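Local coordinates for nitrate transport protein (Parabacteroides distasonis, PDB 3HN0) that probably serves as the solute-binding component of an ABC transporter, with nitrate or a related small molecule as a possible ligand, at residues D169-T174 with F181-V186; T85-E90 with I237-I242. All blocks are in the same frame, centred on the assembly; numbering follows the deposited sequence.

Contact 1: D169-T174 with F181-V186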
loop_
_atom_site.group_PDB
_atom_site.type_symbol
_atom_site.label_atom_id
_atom_site.label_comp_id
_atom_site.label_asym_id
_atom_site.label_seq_id
_atom_site.Cartn_x
_atom_site.Cartn_y
_atom_site.Cartn_z
ATOM N N ASP A 169 -5.164 6.805 8.943
ATOM C CA ASP A 169 -5.676 6.122 7.784
ATOM C C ASP A 169 -5.783 4.667 8.176
ATOM O O ASP A 169 -4.774 4.074 8.550
ATOM C CB ASP A 169 -4.658 6.380 6.682
ATOM C CG ASP A 169 -4.964 5.658 5.372
ATOM O OD1 ASP A 169 -5.667 4.646 5.383
ATOM O OD2 ASP A 169 -4.454 6.113 4.317
ATOM N N LEU A 170 -6.984 4.112 8.129
ATOM C CA LEU A 170 -7.237 2.747 8.609
ATOM C C LEU A 170 -7.308 1.710 7.495
ATOM O O LEU A 170 -7.839 0.599 7.681
ATOM C CB LEU A 170 -8.514 2.723 9.476
ATOM C CG LEU A 170 -8.245 2.961 10.955
ATOM C CD1 LEU A 170 -7.425 4.224 11.166
ATOM C CD2 LEU A 170 -9.566 2.987 11.716
ATOM N N ASN A 171 -6.771 2.065 6.339
ATOM C CA ASN A 171 -6.928 1.247 5.151
ATOM C C ASN A 171 -5.763 0.308 4.814
ATOM O O ASN A 171 -5.776 -0.319 3.757
ATOM C CB ASN A 171 -7.238 2.114 3.921
ATOM C CG ASN A 171 -8.489 2.969 4.096
ATOM O OD1 ASN A 171 -9.581 2.449 4.222
ATOM N ND2 ASN A 171 -8.300 4.284 4.179
ATOM N N HIS A 172 -4.775 0.187 5.698
ATOM C CA HIS A 172 -3.570 -0.564 5.360
ATOM C C HIS A 172 -3.284 -1.671 6.338
ATOM O O HIS A 172 -3.437 -1.506 7.544
ATOM C CB HIS A 172 -2.353 0.374 5.275
ATOM C CG HIS A 172 -2.569 1.573 4.422
ATOM N ND1 HIS A 172 -2.402 1.562 3.052
ATOM C CD2 HIS A 172 -2.908 2.838 4.752
ATOM C CE1 HIS A 172 -2.654 2.773 2.576
ATOM N NE2 HIS A 172 -2.977 3.560 3.584
ATOM N N LEU A 173 -2.778 -2.787 5.817
ATOM C CA LEU A 173 -2.369 -3.928 6.686
ATOM C C LEU A 173 -1.163 -3.550 7.548
ATOM O O LEU A 173 -1.144 -3.804 8.756
ATOM C CB LEU A 173 -2.036 -5.161 5.818
ATOM C CG LEU A 173 -1.781 -6.437 6.639
ATOM C CD1 LEU A 173 -3.122 -7.064 7.007
ATOM C CD2 LEU A 173 -0.893 -7.440 5.866
ATOM N N THR A 174 -0.175 -2.913 6.917
ATOM C CA THR A 174 1.103 -2.563 7.514
ATOM C C THR A 174 1.503 -1.238 6.917
ATOM O O THR A 174 0.884 -0.789 5.940
ATOM C CB THR A 174 2.197 -3.637 7.098
ATOM O OG1 THR A 174 2.350 -3.683 5.654
ATOM C CG2 THR A 174 1.812 -5.029 7.589
ATOM N N PHE A 181 -6.288 -2.389 1.880
ATOM C CA PHE A 181 -7.158 -3.534 1.806
ATOM C C PHE A 181 -8.118 -3.520 0.613
ATOM O O PHE A 181 -8.730 -2.534 0.340
ATOM C CB PHE A 181 -8.049 -3.627 3.053
ATOM C CG PHE A 181 -7.300 -3.723 4.353
ATOM C CD1 PHE A 181 -6.560 -4.842 4.666
ATOM C CD2 PHE A 181 -7.383 -2.702 5.279
ATOM C CE1 PHE A 181 -5.913 -4.947 5.885
ATOM C CE2 PHE A 181 -6.730 -2.800 6.488
ATOM C CZ PHE A 181 -5.988 -3.906 6.785
ATOM N N ALA A 182 -8.310 -4.672 -0.012
ATOM C CA ALA A 182 -9.316 -4.824 -1.040
ATOM C C ALA A 182 -10.684 -5.055 -0.360
ATOM O O ALA A 182 -11.179 -6.178 -0.271
ATOM C CB ALA A 182 -8.922 -5.927 -2.009
ATOM N N GLN A 183 -11.300 -3.974 0.109
ATOM C CA GLN A 183 -12.534 -4.066 0.936
ATOM C C GLN A 183 -13.803 -4.012 0.132
ATOM O O GLN A 183 -14.851 -4.298 0.674
ATOM C CB GLN A 183 -12.672 -2.914 1.971
ATOM C CG GLN A 183 -11.469 -2.514 2.625
ATOM C CD GLN A 183 -11.715 -1.510 3.679
ATOM O OE1 GLN A 183 -12.800 -1.477 4.295
ATOM N NE2 GLN A 183 -10.727 -0.670 3.905
ATOM N N THR A 184 -13.708 -3.622 -1.143
ATOM C CA THR A 184 -14.846 -3.444 -2.002
ATOM C C THR A 184 -14.726 -4.329 -3.240
ATOM O O THR A 184 -13.642 -4.415 -3.842
ATOM C CB THR A 184 -14.946 -2.000 -2.442
ATOM O OG1 THR A 184 -15.021 -1.156 -1.288
ATOM C CG2 THR A 184 -16.162 -1.797 -3.349
ATOM N N ALA A 185 -15.803 -5.035 -3.552
ATOM C CA ALA A 185 -15.835 -5.995 -4.625
ATOM C C ALA A 185 -16.736 -5.542 -5.743
ATOM O O ALA A 185 -17.887 -5.097 -5.515
ATOM C CB ALA A 185 -16.373 -7.367 -4.147
ATOM N N VAL A 186 -16.216 -5.688 -6.950
ATOM C CA VAL A 186 -17.058 -5.699 -8.152
ATOM C C VAL A 186 -17.239 -7.156 -8.498
ATOM O O VAL A 186 -16.262 -7.837 -8.852
ATOM C CB VAL A 186 -16.417 -4.932 -9.327
ATOM C CG1 VAL A 186 -17.312 -5.001 -10.570
ATOM C CG2 VAL A 186 -16.105 -3.475 -8.949
#

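Contact 2: T85-E90 with I237-I242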
loop_
_atom_site.group_PDB
_atom_site.type_symbol
_atom_site.label_atom_id
_atom_site.label_comp_id
_atom_site.label_asym_id
_atom_site.label_seq_id
_atom_site.Cartn_x
_atom_site.Cartn_y
_atom_site.Cartn_z
ATOM N N THR A 85 -11.369 3.750 2.337
ATOM C CA THR A 85 -12.701 3.752 2.871
ATOM C C THR A 85 -12.850 4.131 4.326
ATOM O O THR A 85 -13.956 4.469 4.751
ATOM C CB THR A 85 -13.412 2.388 2.622
ATOM O OG1 THR A 85 -12.817 1.388 3.402
ATOM C CG2 THR A 85 -13.298 1.976 1.195
ATOM N N LEU A 86 -11.775 4.048 5.107
ATOM C CA LEU A 86 -11.922 4.247 6.538
ATOM C C LEU A 86 -10.812 5.124 7.109
ATOM O O LEU A 86 -9.619 4.859 6.947
ATOM C CB LEU A 86 -11.999 2.895 7.241
ATOM C CG LEU A 86 -12.632 2.953 8.621
ATOM C CD1 LEU A 86 -14.162 3.322 8.494
ATOM C CD2 LEU A 86 -12.400 1.638 9.347
ATOM N N TYR A 87 -11.250 6.200 7.775
ATOM C CA TYR A 87 -10.355 7.109 8.424
ATOM C C TYR A 87 -10.749 7.400 9.853
ATOM O O TYR A 87 -11.918 7.381 10.193
ATOM C CB TYR A 87 -10.292 8.413 7.624
ATOM C CG TYR A 87 -9.653 8.277 6.292
ATOM C CD1 TYR A 87 -10.400 7.842 5.181
ATOM C CD2 TYR A 87 -8.290 8.568 6.098
ATOM C CE1 TYR A 87 -9.816 7.695 3.921
ATOM C CE2 TYR A 87 -7.716 8.401 4.831
ATOM C CZ TYR A 87 -8.482 7.982 3.756
ATOM O OH TYR A 87 -7.909 7.842 2.505
ATOM N N LEU A 88 -9.771 7.618 10.728
ATOM C CA LEU A 88 -10.061 7.994 12.107
ATOM C C LEU A 88 -10.050 9.502 12.228
ATOM O O LEU A 88 -9.083 10.147 11.802
ATOM C CB LEU A 88 -8.971 7.437 13.014
ATOM C CG LEU A 88 -9.009 7.709 14.518
ATOM C CD1 LEU A 88 -10.257 7.118 15.151
ATOM C CD2 LEU A 88 -7.710 7.129 15.103
ATOM N N VAL A 89 -11.074 10.063 12.863
ATOM C CA VAL A 89 -11.148 11.492 13.117
ATOM C C VAL A 89 -11.259 11.742 14.624
ATOM O O VAL A 89 -11.849 10.952 15.350
ATOM C CB VAL A 89 -12.343 12.142 12.380
ATOM C CG1 VAL A 89 -12.162 12.020 10.873
ATOM C CG2 VAL A 89 -13.724 11.507 12.802
ATOM N N GLU A 90 -10.668 12.836 15.067
ATOM C CA GLU A 90 -10.690 13.198 16.469
ATOM C C GLU A 90 -10.839 14.704 16.589
ATOM O O GLU A 90 -10.320 15.463 15.752
ATOM C CB GLU A 90 -9.419 12.697 17.196
ATOM C CG GLU A 90 -8.998 11.270 16.831
ATOM C CD GLU A 90 -7.886 10.711 17.712
ATOM O OE1 GLU A 90 -8.068 10.684 18.955
ATOM O OE2 GLU A 90 -6.845 10.269 17.161
ATOM N N ILE A 237 -12.312 13.004 -3.014
ATOM C CA ILE A 237 -11.966 12.002 -4.047
ATOM C C ILE A 237 -10.584 11.420 -3.816
ATOM O O ILE A 237 -10.408 10.206 -3.845
ATOM C CB ILE A 237 -12.134 12.583 -5.441
ATOM C CG1 ILE A 237 -13.634 12.765 -5.692
ATOM C CG2 ILE A 237 -11.518 11.641 -6.488
ATOM C CD1 ILE A 237 -13.976 13.189 -7.110
ATOM N N GLU A 238 -9.614 12.290 -3.471
ATOM C CA GLU A 238 -8.267 11.824 -3.161
ATOM C C GLU A 238 -8.250 10.790 -2.046
ATOM O O GLU A 238 -7.569 9.746 -2.152
ATOM C CB GLU A 238 -7.301 12.965 -2.796
ATOM C CG GLU A 238 -6.824 13.841 -3.931
ATOM C CD GLU A 238 -6.212 15.187 -3.430
ATOM O OE1 GLU A 238 -5.720 15.287 -2.256
ATOM O OE2 GLU A 238 -6.240 16.143 -4.230
ATOM N N ARG A 239 -9.005 11.051 -0.972
ATOM C CA ARG A 239 -9.110 10.106 0.130
ATOM C C ARG A 239 -9.744 8.751 -0.222
ATOM O O ARG A 239 -9.527 7.775 0.457
ATOM C CB ARG A 239 -9.841 10.737 1.321
ATOM C CG ARG A 239 -9.022 11.840 1.984
ATOM C CD ARG A 239 -9.564 12.221 3.349
ATOM N NE ARG A 239 -10.807 12.952 3.189
ATOM C CZ ARG A 239 -10.958 14.281 3.249
ATOM N NH1 ARG A 239 -9.933 15.120 3.451
ATOM N NH2 ARG A 239 -12.159 14.782 3.096
ATOM N N CYS A 240 -10.559 8.718 -1.267
ATOM C CA CYS A 240 -11.168 7.461 -1.686
ATOM C C CYS A 240 -10.177 6.552 -2.388
ATOM O O CYS A 240 -10.442 5.339 -2.494
ATOM C CB CYS A 240 -12.375 7.695 -2.634
ATOM S SG CYS A 240 -13.725 8.518 -1.786
ATOM N N LYS A 241 -9.056 7.090 -2.881
ATOM C CA LYS A 241 -8.015 6.222 -3.487
ATOM C C LYS A 241 -8.646 5.328 -4.588
ATOM O O LYS A 241 -8.617 4.083 -4.529
ATOM C CB LYS A 241 -7.319 5.342 -2.426
ATOM C CG LYS A 241 -6.588 6.142 -1.293
ATOM C CD LYS A 241 -5.454 7.004 -1.851
ATOM C CE LYS A 241 -4.689 7.789 -0.754
ATOM N NZ LYS A 241 -5.308 9.121 -0.503
ATOM N N ILE A 242 -9.153 6.003 -5.604
ATOM C CA ILE A 242 -9.901 5.395 -6.693
ATOM C C ILE A 242 -8.907 4.854 -7.735
ATOM O O ILE A 242 -8.105 5.604 -8.292
ATOM C CB ILE A 242 -10.923 6.406 -7.314
ATOM C CG1 ILE A 242 -11.917 6.910 -6.244
ATOM C CG2 ILE A 242 -11.648 5.822 -8.542
ATOM C CD1 ILE A 242 -12.954 5.847 -5.730
HETATM O O HOH W 1 -5.694 9.853 2.168
#

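Contact 1: D169-T174 with F181-V186
Asn171 OD1, in a buried side chain, is gripped by two backbone N-H groups, those of Thr85 and Leu86. Gln183 NE2 comes to 3.3 Å of this same Asn171 OD1. The side chains of Asn171 and Gln183 cross at about a right angle, with their amide planes 40° apart. The site lies where the chain returns from the sheet of strands 87-90, 146-149 and 165-169 to the seven-stranded mixed sheet. Such a return between two lobes is consistent with the two-domain fold of periplasmic binding proteins. A backbone bond closes the loop at its base: Phe181 N donates to Asn171 O at 2.8 Å. Phe181 then lays its ring along the backbone of residues 170-173. Its CG lies anti to its own carbonyl carbon (chi1 -58°), which sends the ring toward that loop. Leu173 N sits over one face, 3.5 Å from Phe181 CZ. Leu170 O meets the edge in the ring plane, near CE2. Leu173 reaches the ring from across, with its CD1 3.7 Å from Phe181 CE1. Leu111 of helix 107-119 and Leu260 of helix 251-264 also pack on the phenyl group. With an alanine here in place of the phenyl ring, Leu173 CD1 would probably lose its aromatic partner, and a gap would be likely to open between the loop and Leu111 and Leu260. The loop is also braced from within by Asp169. Asp169 OD1 takes Asn171 N at 3.0 Å in an Asx turn. Asp169 OD1 also takes Asn171 ND2 at 2.9 Å, from above the carboxylate plane, which helps fix the rotation of the amide. The other oxygen, Asp169 OD2, accepts from His172 NE2 at 3.0 Å, and this donor also stands above the carboxylate plane.

Contact 2: T85-E90 with I237-I242
The C-terminal end of helix 234-240 meets the start of strand 87-90 here, through Tyr87 and Arg239. Tyr87 OH donates to Arg239 O at 2.6 Å. It arrives in the carbonyl plane, on a lone pair. The side chain of Arg239 passes obliquely by the tyrosine, with CB 3.7 Å from Tyr87 OH and CD over one ring face. Its guanidinium is turned 76° from the ring, and Arg239 NE forms a salt bridge with Glu151. Lys241 is the first residue to leave helical backbone angles, with a positive phi. The Lys241 side chain bends at chi2 (-62°) and again at chi4, which brings Lys241 NZ back to donate to Glu238 O at 2.9 Å, from above the carbonyl plane. Lys241 N reaches that same Glu238 O from the opposite face of the carbonyl plane, at 3.1 Å. A water joins the two sides: it donates to Tyr87 OH at 3.0 Å and accepts from Lys241 NZ at 2.8 Å. Tyr87 and Arg239 both pack on Leu154 of helix 153-160 and on Ile166 of strand 165-169. Beyond Lys241 the chain enters strand 242-246, at the border of the seven-stranded sheet.

In the fold
Both contacts lie at the junction of the two sheets. Contact 1 is buried; contact 2 is partly buried, with Lys241 at its exposed side. Contact 1 is nested in the loop that contact 2 closes, and their centres are about 11 Å apart. They touch directly: the Asn171 amide that links contact 1 to segment 85-90 also packs its nitrogen against the Tyr87 ring. Contact 1 is made between neighbouring parts of the chain and combines packing round a single phenyl ring with a tight polar loop. Contact 2 joins distant segments mainly by one hydroxyl-to-carbonyl bond, with a water and charged side chains around it.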